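Long-range contacts in putative adhesin (Bacteroides thetaiotaomicron, PDB 4QDG), which probably serves as an outer-membrane lipoprotein of the FimB/Mfa2 fimbrillin family, taking part in the attachment or assembly of adhesive pili: residues Y21-E26 with F272-S277; L40-E45 with Y76-Y81; N149-R154 with S224-R229. All coordinates share one frame; numbering follows the deposited sequence. Where two conformers were deposited one is given.

Contact 1 (Y21-E26 with F272-S277). With MG (magnesium ion), chain D.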
loop_
_atom_site.group_PDB
_atom_site.type_symbol
_atom_site.label_atom_id
_atom_site.label_comp_id
_atom_site.label_asym_id
_atom_site.label_seq_id
_atom_site.Cartn_x
_atom_site.Cartn_y
_atom_site.Cartn_z
ATOM N N TYR A 21 -0.857 -1.947 -13.891
ATOM C CA TYR A 21 -0.942 -1.189 -12.638
ATOM C C TYR A 21 -0.938 0.299 -13.023
ATOM O O TYR A 21 0.115 0.930 -13.097
ATOM C CB TYR A 21 0.149 -1.576 -11.608
ATOM C CG TYR A 21 0.353 -0.561 -10.492
ATOM C CD1 TYR A 21 -0.705 -0.173 -9.664
ATOM C CD2 TYR A 21 1.588 0.065 -10.309
ATOM C CE1 TYR A 21 -0.530 0.802 -8.670
ATOM C CE2 TYR A 21 1.774 1.024 -9.311
ATOM C CZ TYR A 21 0.716 1.379 -8.486
ATOM O OH TYR A 21 0.926 2.319 -7.499
ATOM N N ASP A 22 -2.122 0.822 -13.352
ATOM C CA ASP A 22 -2.318 2.230 -13.702
ATOM C C ASP A 22 -3.127 2.958 -12.577
ATOM O O ASP A 22 -3.356 4.151 -12.689
ATOM C CB ASP A 22 -2.965 2.394 -15.112
ATOM C CG ASP A 22 -4.445 2.086 -15.268
ATOM O OD1 ASP A 22 -5.137 1.911 -14.237
ATOM O OD2 ASP A 22 -4.931 2.082 -16.419
ATOM N N TYR A 23 -3.516 2.233 -11.482
ATOM C CA TYR A 23 -4.277 2.777 -10.344
ATOM C C TYR A 23 -3.369 3.568 -9.379
ATOM O O TYR A 23 -3.162 3.212 -8.215
ATOM C CB TYR A 23 -5.010 1.666 -9.588
ATOM C CG TYR A 23 -6.305 2.127 -8.960
ATOM C CD1 TYR A 23 -7.302 2.728 -9.729
ATOM C CD2 TYR A 23 -6.560 1.924 -7.605
ATOM C CE1 TYR A 23 -8.518 3.114 -9.164
ATOM C CE2 TYR A 23 -7.773 2.311 -7.032
ATOM C CZ TYR A 23 -8.755 2.883 -7.823
ATOM O OH TYR A 23 -9.958 3.256 -7.285
ATOM N N ASN A 24 -2.815 4.638 -9.912
ATOM C CA ASN A 24 -1.903 5.530 -9.235
ATOM C C ASN A 24 -2.274 6.973 -9.636
ATOM O O ASN A 24 -3.185 7.171 -10.441
ATOM C CB ASN A 24 -0.447 5.152 -9.577
ATOM C CG ASN A 24 -0.168 4.985 -11.052
ATOM O OD1 ASN A 24 -0.435 5.869 -11.852
ATOM N ND2 ASN A 24 0.386 3.852 -11.441
HETATM N N MSE A 25 -1.613 7.969 -9.034
HETATM C CA MSE A 25 -1.911 9.393 -9.239
HETATM C C MSE A 25 -1.475 9.880 -10.629
HETATM O O MSE A 25 -1.930 10.944 -11.076
HETATM C CB MSE A 25 -1.276 10.256 -8.121
HETATM C CG MSE A 25 -1.846 9.960 -6.742
HETATM SE SE MSE A 25 -3.811 10.276 -6.572
HETATM C CE MSE A 25 -3.792 12.199 -6.337
ATOM N N GLU A 26 -0.639 9.084 -11.331
ATOM C CA GLU A 26 -0.155 9.391 -12.681
ATOM C C GLU A 26 -1.114 8.871 -13.723
ATOM O O GLU A 26 -0.999 9.252 -14.886
ATOM C CB GLU A 26 1.239 8.790 -12.921
ATOM C CG GLU A 26 2.340 9.400 -12.053
ATOM C CD GLU A 26 2.246 9.151 -10.556
ATOM O OE1 GLU A 26 2.196 7.966 -10.147
ATOM O OE2 GLU A 26 2.206 10.147 -9.795
ATOM N N PHE A 272 -8.513 7.705 -3.727
ATOM C CA PHE A 272 -7.414 8.593 -3.331
ATOM C C PHE A 272 -6.461 7.828 -2.391
ATOM O O PHE A 272 -5.234 7.847 -2.599
ATOM C CB PHE A 272 -7.993 9.863 -2.643
ATOM C CG PHE A 272 -6.975 10.784 -2.023
ATOM C CD1 PHE A 272 -6.181 11.604 -2.818
ATOM C CD2 PHE A 272 -6.784 10.808 -0.641
ATOM C CE1 PHE A 272 -5.216 12.445 -2.243
ATOM C CE2 PHE A 272 -5.829 11.647 -0.071
ATOM C CZ PHE A 272 -5.062 12.469 -0.877
ATOM N N LEU A 273 -7.025 7.130 -1.383
ATOM C CA LEU A 273 -6.200 6.362 -0.437
ATOM C C LEU A 273 -5.502 5.178 -1.105
ATOM O O LEU A 273 -4.431 4.774 -0.633
ATOM C CB LEU A 273 -7.005 5.873 0.756
ATOM C CG LEU A 273 -7.625 6.950 1.648
ATOM C CD1 LEU A 273 -8.675 6.328 2.562
ATOM C CD2 LEU A 273 -6.535 7.705 2.456
ATOM N N ASP A 274 -6.098 4.630 -2.211
ATOM C CA ASP A 274 -5.470 3.530 -2.949
ATOM C C ASP A 274 -4.523 4.034 -4.021
ATOM O O ASP A 274 -3.440 3.478 -4.134
ATOM C CB ASP A 274 -6.492 2.581 -3.584
ATOM C CG ASP A 274 -7.452 1.919 -2.635
ATOM O OD1 ASP A 274 -7.017 1.522 -1.544
ATOM O OD2 ASP A 274 -8.643 1.736 -3.020
ATOM N N ARG A 275 -4.892 5.074 -4.790
ATOM C CA ARG A 275 -4.024 5.591 -5.874
ATOM C C ARG A 275 -2.705 6.189 -5.353
ATOM O O ARG A 275 -1.689 6.065 -6.007
ATOM C CB ARG A 275 -4.733 6.650 -6.726
ATOM C CG ARG A 275 -5.730 6.089 -7.703
ATOM C CD ARG A 275 -6.167 7.186 -8.656
ATOM N NE ARG A 275 -7.179 6.701 -9.587
ATOM C CZ ARG A 275 -6.920 6.117 -10.760
ATOM N NH1 ARG A 275 -5.664 5.979 -11.182
ATOM N NH2 ARG A 275 -7.914 5.693 -11.528
ATOM N N GLU A 276 -2.749 6.863 -4.218
ATOM C CA GLU A 276 -1.558 7.447 -3.647
ATOM C C GLU A 276 -0.919 6.468 -2.673
ATOM O O GLU A 276 -1.592 5.966 -1.779
ATOM C CB GLU A 276 -1.846 8.799 -2.961
ATOM C CG GLU A 276 -0.573 9.491 -2.473
ATOM C CD GLU A 276 0.432 9.770 -3.571
ATOM O OE1 GLU A 276 0.323 10.840 -4.214
ATOM O OE2 GLU A 276 1.314 8.909 -3.804
ATOM N N SER A 277 0.367 6.175 -2.861
ATOM C CA SER A 277 1.087 5.237 -1.989
ATOM C C SER A 277 2.327 5.884 -1.315
ATOM O O SER A 277 2.957 5.266 -0.456
ATOM C CB SER A 277 1.505 4.005 -2.788
ATOM O OG SER A 277 2.425 4.369 -3.810
HETATM MG MG MG D . -2.358 4.040 -0.985
HETATM O O HOH W 1 -0.574 3.439 -5.765
HETATM O O HOH W 2 -6.334 4.533 -13.869
HETATM O O HOH W 3 -3.359 1.530 -6.048
HETATM O O HOH W 4 -10.395 2.035 -4.905
HETATM O O HOH W 5 0.859 7.651 -7.523
HETATM O O HOH W 6 2.666 11.153 -6.521
HETATM O O HOH W 7 -1.532 2.244 -1.850
#
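Arg275 CG lies beside its backbone N (chi1 -76°) and an extended chain takes NE past the Tyr23 ring; chi4 of -88° then turns CZ and the guanidinium toward the carbonyls of Asp22 and Asn24. CG sits over the centre of that ring in a CH-pi contact, 4.1 Å from the centroid. Farther out, Tyr23 CD1 lies over one face of the guanidinium, 3.5 Å from NH2, with the two planes inclined by 46°, so this is no parallel stack. The guanidinium edge serves the backbone instead: NH1 donates to Asn24 O at 2.8 Å and, weakly, to Asp22 O. The two carbonyls flank Tyr23, the centre of an inverse gamma turn, and NH1 thus straps this turn to the helix end. The other terminal nitrogen reaches Asp22 O through a water, while NE forms a salt bridge with Glu271, which would offset the buried charge.

Beyond the arginine, selenomethionine Met25 bends at chi2 and chi3, and its SE lies 3.7 Å from Arg275 CB. Its CG meets Glu276 OE1 at 3.4 Å, and CE reaches the Phe272 ring obliquely. One water accepts from Met25 N; another lies within hydrogen-bonding distance of both Tyr21 OH and Arg275 O. At the same helix end, Leu273 O and Glu276 O each bind magnesium at 2.2 Å, joined by a water and Asn151 OD1. The loop thus packs on the C-terminal end of helix 269-275, where Leu273 O of the last turn and Glu276 O just beyond it form part of a magnesium site.

Contact 2 (L40-E45 with Y76-Y81)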
loop_
_atom_site.group_PDB
_atom_site.type_symbol
_atom_site.label_atom_id
_atom_site.label_comp_id
_atom_site.label_asym_id
_atom_site.label_seq_id
_atom_site.Cartn_x
_atom_site.Cartn_y
_atom_site.Cartn_z
ATOM N N LEU A 40 -0.892 -15.774 -10.115
ATOM C CA LEU A 40 -2.175 -15.757 -10.832
ATOM C C LEU A 40 -2.978 -17.023 -10.449
ATOM O O LEU A 40 -2.500 -18.146 -10.614
ATOM C CB LEU A 40 -1.931 -15.645 -12.360
ATOM C CG LEU A 40 -3.137 -15.487 -13.310
ATOM C CD1 LEU A 40 -3.845 -16.823 -13.559
ATOM C CD2 LEU A 40 -4.087 -14.350 -12.904
ATOM N N LEU A 41 -4.191 -16.822 -9.936
ATOM C CA LEU A 41 -5.079 -17.905 -9.500
ATOM C C LEU A 41 -6.262 -18.043 -10.435
ATOM O O LEU A 41 -6.834 -17.035 -10.857
ATOM C CB LEU A 41 -5.575 -17.659 -8.069
ATOM C CG LEU A 41 -4.495 -17.491 -7.015
ATOM C CD1 LEU A 41 -4.983 -16.618 -5.921
ATOM C CD2 LEU A 41 -4.046 -18.812 -6.474
ATOM N N VAL A 42 -6.610 -19.297 -10.776
ATOM C CA VAL A 42 -7.683 -19.633 -11.701
ATOM C C VAL A 42 -8.797 -20.301 -10.924
ATOM O O VAL A 42 -8.560 -21.291 -10.241
ATOM C CB VAL A 42 -7.208 -20.537 -12.902
ATOM C CG1 VAL A 42 -8.326 -20.727 -13.937
ATOM C CG2 VAL A 42 -5.948 -19.987 -13.573
ATOM N N TYR A 43 -10.014 -19.765 -11.060
ATOM C CA TYR A 43 -11.231 -20.306 -10.470
ATOM C C TYR A 43 -12.264 -20.529 -11.574
ATOM O O TYR A 43 -12.279 -19.792 -12.558
ATOM C CB TYR A 43 -11.798 -19.356 -9.383
ATOM C CG TYR A 43 -10.857 -19.144 -8.216
ATOM C CD1 TYR A 43 -10.727 -20.103 -7.216
ATOM C CD2 TYR A 43 -10.080 -17.995 -8.121
ATOM C CE1 TYR A 43 -9.832 -19.932 -6.161
ATOM C CE2 TYR A 43 -9.193 -17.804 -7.058
ATOM C CZ TYR A 43 -9.082 -18.771 -6.072
ATOM O OH TYR A 43 -8.226 -18.555 -5.014
ATOM N N ASP A 44 -13.157 -21.499 -11.398
ATOM C CA ASP A 44 -14.220 -21.702 -12.377
ATOM C C ASP A 44 -15.378 -20.704 -12.091
ATOM O O ASP A 44 -15.286 -19.889 -11.165
ATOM C CB ASP A 44 -14.707 -23.161 -12.404
ATOM C CG ASP A 44 -15.255 -23.728 -11.107
ATOM O OD1 ASP A 44 -15.959 -22.979 -10.366
ATOM O OD2 ASP A 44 -15.056 -24.938 -10.866
ATOM N N GLU A 45 -16.473 -20.799 -12.866
ATOM C CA GLU A 45 -17.645 -19.923 -12.747
ATOM C C GLU A 45 -18.300 -20.028 -11.362
ATOM O O GLU A 45 -18.887 -19.048 -10.919
ATOM C CB GLU A 45 -18.659 -20.256 -13.860
ATOM C CG GLU A 45 -19.717 -19.186 -14.081
ATOM C CD GLU A 45 -20.584 -19.347 -15.312
ATOM O OE1 GLU A 45 -21.112 -20.458 -15.546
ATOM O OE2 GLU A 45 -20.791 -18.327 -16.005
ATOM N N TYR A 76 -14.261 -18.132 -16.609
ATOM C CA TYR A 76 -13.356 -18.221 -15.448
ATOM C C TYR A 76 -13.202 -16.906 -14.713
ATOM O O TYR A 76 -13.425 -15.860 -15.304
ATOM C CB TYR A 76 -11.956 -18.701 -15.874
ATOM C CG TYR A 76 -11.933 -20.120 -16.380
ATOM C CD1 TYR A 76 -12.231 -20.414 -17.711
ATOM C CD2 TYR A 76 -11.590 -21.175 -15.538
ATOM C CE1 TYR A 76 -12.233 -21.722 -18.180
ATOM C CE2 TYR A 76 -11.551 -22.490 -16.007
ATOM C CZ TYR A 76 -11.864 -22.756 -17.335
ATOM O OH TYR A 76 -11.829 -24.044 -17.825
ATOM N N HIS A 77 -12.804 -16.973 -13.420
ATOM C CA HIS A 77 -12.516 -15.803 -12.592
ATOM C C HIS A 77 -11.066 -15.912 -12.150
ATOM O O HIS A 77 -10.654 -16.949 -11.615
ATOM C CB HIS A 77 -13.473 -15.659 -11.404
ATOM C CG HIS A 77 -13.235 -14.390 -10.629
ATOM N ND1 HIS A 77 -13.664 -13.153 -11.110
ATOM C CD2 HIS A 77 -12.577 -14.199 -9.465
ATOM C CE1 HIS A 77 -13.238 -12.262 -10.237
ATOM N NE2 HIS A 77 -12.601 -12.843 -9.218
ATOM N N PHE A 78 -10.272 -14.895 -12.508
ATOM C CA PHE A 78 -8.838 -14.845 -12.250
ATOM C C PHE A 78 -8.490 -13.859 -11.170
ATOM O O PHE A 78 -9.011 -12.752 -11.174
ATOM C CB PHE A 78 -8.097 -14.454 -13.533
ATOM C CG PHE A 78 -8.338 -15.404 -14.673
ATOM C CD1 PHE A 78 -7.568 -16.559 -14.814
ATOM C CD2 PHE A 78 -9.313 -15.129 -15.630
ATOM C CE1 PHE A 78 -7.785 -17.436 -15.880
ATOM C CE2 PHE A 78 -9.511 -15.994 -16.707
ATOM C CZ PHE A 78 -8.753 -17.147 -16.821
ATOM N N VAL A 79 -7.597 -14.236 -10.262
ATOM C CA VAL A 79 -7.143 -13.349 -9.200
ATOM C C VAL A 79 -5.652 -13.218 -9.334
ATOM O O VAL A 79 -4.965 -14.226 -9.417
ATOM C CB VAL A 79 -7.591 -13.796 -7.766
ATOM C CG1 VAL A 79 -7.116 -12.800 -6.714
ATOM C CG2 VAL A 79 -9.111 -13.952 -7.681
ATOM N N ALA A 80 -5.150 -11.977 -9.390
ATOM C CA ALA A 80 -3.707 -11.715 -9.479
ATOM C C ALA A 80 -3.190 -11.034 -8.235
ATOM O O ALA A 80 -3.850 -10.145 -7.668
ATOM C CB ALA A 80 -3.378 -10.850 -10.691
ATOM N N TYR A 81 -1.995 -11.472 -7.808
ATOM C CA TYR A 81 -1.280 -10.856 -6.697
ATOM C C TYR A 81 0.092 -10.512 -7.134
ATOM O O TYR A 81 0.723 -11.310 -7.816
ATOM C CB TYR A 81 -1.196 -11.750 -5.454
ATOM C CG TYR A 81 -2.491 -11.903 -4.690
ATOM C CD1 TYR A 81 -2.896 -10.948 -3.763
ATOM C CD2 TYR A 81 -3.284 -13.026 -4.852
ATOM C CE1 TYR A 81 -4.076 -11.101 -3.036
ATOM C CE2 TYR A 81 -4.452 -13.202 -4.115
ATOM C CZ TYR A 81 -4.840 -12.241 -3.202
ATOM O OH TYR A 81 -5.998 -12.428 -2.499
#
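Val79 O receives the shortest bond of this contact, from Leu41 N at 2.8 Å, nearly straight at 171°; CD2 of Leu40 also lies against this oxygen. Val79 N returns a bond to Leu41 O, and Tyr43 and His77 form the next hydrogen-bonded pair, two residues along the antiparallel strands. Between them Val42 faces Phe78 as a non-hydrogen-bonded pair.

On the face carrying Leu40, Val42 and Phe78, the valine and phenylalanine side chains run side by side. Both Val42 methyls touch Phe78 CE1, at 3.9 Å each, and Leu40 CD1 comes obliquely to CD1 of the same ring. Val42 CG1, anti to the backbone N (chi1 -173°), also meets Tyr76 CD2 at 3.7 Å. Leu17 and Phe19 of strand 15-20 and Leu69 of strand 67-70 cover this face.

The opposite face holds Leu41, Tyr43, His77 and Val79. Here Val79 CG2 meets the edge of the Tyr43 ring at CE2, 3.9 Å away, and Leu41 CD1 lies in the plane of the Tyr81 ring, at its edge. His77 turns its nitrogens to Thr132 and Glu130 on the neighbouring strand 127-137. Cohesion therefore comes from backbone bonds and from apolar packing on both faces, with no charged pair joining the two strands.

Contact 3 (N149-R154 with S224-R229). With MG (magnesium ion), chain D.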
loop_
_atom_site.group_PDB
_atom_site.type_symbol
_atom_site.label_atom_id
_atom_site.label_comp_id
_atom_site.label_asym_id
_atom_site.label_seq_id
_atom_site.Cartn_x
_atom_site.Cartn_y
_atom_site.Cartn_z
ATOM N N ASN A 149 -1.531 -2.100 -2.420
ATOM C CA ASN A 149 -2.085 -2.157 -1.054
ATOM C C ASN A 149 -1.172 -1.542 -0.002
ATOM O O ASN A 149 -1.636 -1.303 1.111
ATOM C CB ASN A 149 -2.357 -3.620 -0.630
ATOM C CG ASN A 149 -3.508 -4.274 -1.350
ATOM O OD1 ASN A 149 -4.446 -3.626 -1.787
ATOM N ND2 ASN A 149 -3.506 -5.589 -1.399
ATOM N N THR A 150 0.129 -1.346 -0.315
ATOM C CA THR A 150 1.066 -0.831 0.679
ATOM C C THR A 150 1.251 0.688 0.508
ATOM O O THR A 150 0.986 1.247 -0.573
ATOM C CB THR A 150 2.400 -1.609 0.609
ATOM O OG1 THR A 150 2.849 -1.639 -0.747
ATOM C CG2 THR A 150 2.291 -3.037 1.167
ATOM N N ASN A 151 1.713 1.340 1.585
ATOM C CA ASN A 151 1.919 2.774 1.672
ATOM C C ASN A 151 3.192 3.116 2.399
ATOM O O ASN A 151 3.635 2.380 3.275
ATOM C CB ASN A 151 0.738 3.421 2.426
ATOM C CG ASN A 151 -0.557 3.351 1.684
ATOM O OD1 ASN A 151 -0.828 4.133 0.762
ATOM N ND2 ASN A 151 -1.343 2.361 2.015
ATOM N N ASN A 152 3.755 4.250 2.053
ATOM C CA ASN A 152 4.921 4.810 2.725
ATOM C C ASN A 152 4.522 6.189 3.198
ATOM O O ASN A 152 3.998 6.969 2.411
ATOM C CB ASN A 152 6.188 4.851 1.832
ATOM C CG ASN A 152 7.422 5.210 2.642
ATOM O OD1 ASN A 152 7.928 4.395 3.399
ATOM N ND2 ASN A 152 7.842 6.477 2.615
ATOM N N ILE A 153 4.681 6.444 4.498
ATOM C CA ILE A 153 4.336 7.725 5.114
ATOM C C ILE A 153 5.615 8.307 5.740
ATOM O O ILE A 153 6.214 7.676 6.598
ATOM C CB ILE A 153 3.168 7.574 6.145
ATOM C CG1 ILE A 153 1.903 7.076 5.445
ATOM C CG2 ILE A 153 2.864 8.913 6.852
ATOM C CD1 ILE A 153 1.195 5.948 6.066
ATOM N N ARG A 154 6.034 9.472 5.243
ATOM C CA ARG A 154 7.183 10.200 5.756
ATOM C C ARG A 154 6.646 11.331 6.639
ATOM O O ARG A 154 5.962 12.221 6.160
ATOM C CB ARG A 154 8.105 10.712 4.625
ATOM C CG ARG A 154 9.332 11.540 5.090
ATOM C CD ARG A 154 10.144 11.974 3.874
ATOM N NE ARG A 154 11.291 12.843 4.165
ATOM C CZ ARG A 154 12.549 12.434 4.343
ATOM N NH1 ARG A 154 12.841 11.136 4.349
ATOM N NH2 ARG A 154 13.522 13.318 4.537
ATOM N N SER A 224 0.249 -1.295 5.632
ATOM C CA SER A 224 -0.650 -2.014 4.744
ATOM C C SER A 224 -1.744 -0.999 4.261
ATOM O O SER A 224 -1.543 0.220 4.352
ATOM C CB SER A 224 -1.220 -3.237 5.465
ATOM O OG SER A 224 -2.095 -4.003 4.665
ATOM N N ARG A 225 -2.872 -1.491 3.740
ATOM C CA ARG A 225 -3.910 -0.661 3.120
ATOM C C ARG A 225 -4.585 0.358 4.068
ATOM O O ARG A 225 -4.997 0.042 5.196
ATOM C CB ARG A 225 -4.969 -1.545 2.446
ATOM C CG ARG A 225 -5.796 -0.821 1.419
ATOM C CD ARG A 225 -6.857 -1.690 0.809
ATOM N NE ARG A 225 -7.672 -0.944 -0.159
ATOM C CZ ARG A 225 -8.763 -1.430 -0.744
ATOM N NH1 ARG A 225 -9.200 -2.648 -0.443
ATOM N NH2 ARG A 225 -9.441 -0.693 -1.612
ATOM N N LEU A 226 -4.692 1.589 3.565
ATOM C CA LEU A 226 -5.381 2.703 4.215
ATOM C C LEU A 226 -6.825 2.731 3.703
ATOM O O LEU A 226 -7.051 2.882 2.498
ATOM C CB LEU A 226 -4.674 4.019 3.917
ATOM C CG LEU A 226 -3.257 4.174 4.485
ATOM C CD1 LEU A 226 -2.605 5.483 3.954
ATOM C CD2 LEU A 226 -3.284 4.094 6.036
HETATM N N MSE A 227 -7.798 2.470 4.591
HETATM C CA MSE A 227 -9.213 2.436 4.241
HETATM C C MSE A 227 -10.081 3.232 5.188
HETATM O O MSE A 227 -9.883 3.179 6.394
HETATM C CB MSE A 227 -9.759 0.986 4.246
HETATM C CG MSE A 227 -9.139 0.091 3.200
HETATM SE SE MSE A 227 -10.192 -1.509 2.855
HETATM C CE MSE A 227 -11.649 -0.734 1.645
ATOM N N VAL A 228 -11.113 3.886 4.648
ATOM C CA VAL A 228 -12.169 4.504 5.457
ATOM C C VAL A 228 -13.135 3.357 5.820
ATOM O O VAL A 228 -13.675 2.710 4.921
ATOM C CB VAL A 228 -12.912 5.648 4.707
ATOM C CG1 VAL A 228 -14.117 6.127 5.513
ATOM C CG2 VAL A 228 -11.984 6.811 4.392
ATOM N N ARG A 229 -13.320 3.075 7.093
ATOM C CA ARG A 229 -14.283 2.057 7.550
ATOM C C ARG A 229 -14.792 2.457 8.915
ATOM O O ARG A 229 -14.125 3.228 9.598
ATOM C CB ARG A 229 -13.715 0.629 7.550
ATOM C CG ARG A 229 -12.536 0.448 8.483
ATOM C CD ARG A 229 -11.511 -0.407 7.798
ATOM N NE ARG A 229 -10.420 -0.806 8.693
ATOM C CZ ARG A 229 -9.257 -0.173 8.791
ATOM N NH1 ARG A 229 -9.045 0.949 8.122
ATOM N NH2 ARG A 229 -8.298 -0.654 9.562
HETATM MG MG MG D . -2.358 4.040 -0.985
HETATM O O HOH W 7 -1.532 2.244 -1.850
HETATM O O HOH W 8 -3.888 2.272 0.704
#
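Asn151 points its CB toward the loop 224-229, and its CG, beside the backbone N (chi1 -67°), lies 3.7 Å from Leu226 CD1. The amide then divides its work. OD1 binds magnesium at 2.3 Å and also accepts a hydrogen bond from Trp279 NE1. ND2 turns to the loop: it donates to Ser224 O at 3.2 Å, with the oxygen close to the amide plane but the nitrogen well above the carbonyl plane of Ser224. The same nitrogen donates to a water that Leu226 N also feeds, and Leu226 CG packs against it at 3.6 Å. With both ends of the amide held, its flip is fixed, and the metal would further polarise the N-H group.

Farther along strand 140-159, Ile153 CD1 approaches Leu226 CD1 loosely, at 4.4 Å. In the other direction Asn149 O rests against Arg225 CB, and the extended arginine chain passes Asn149 OD1 with its CD at 4.0 Å before NE pairs with Asp274. Asn149 OD1 has its own hydrogen bond, from Asn185.

A metal-bound water lies within hydrogen-bonding distance of Thr150 O, probably a second-shell carbonyl. Asn151 OD1, Leu273 O, Glu276 O and that water surround magnesium with oxygens, consistent with a structural site.

How the contacts relate
All three contacts are buried, but contacts 1 and 3 lie near the centre of the chain, their centres 11 Å apart, whereas contact 2 is about 22 Å out from it. Contacts 1 and 3 share one magnesium and one water: the helix end supplies backbone carbonyls, the strand an asparagine side chain. They also meet directly through the Asp274-Arg225 salt bridge. Contact 2 touches neither and is ordinary sheet pairing, regular backbone bonds with apolar side chains on both faces. Contacts 1 and 3 instead join loops to a helix or strand, and rely on side-chain to carbonyl bonds and waters, while the metal joins contact 1 to contact 3.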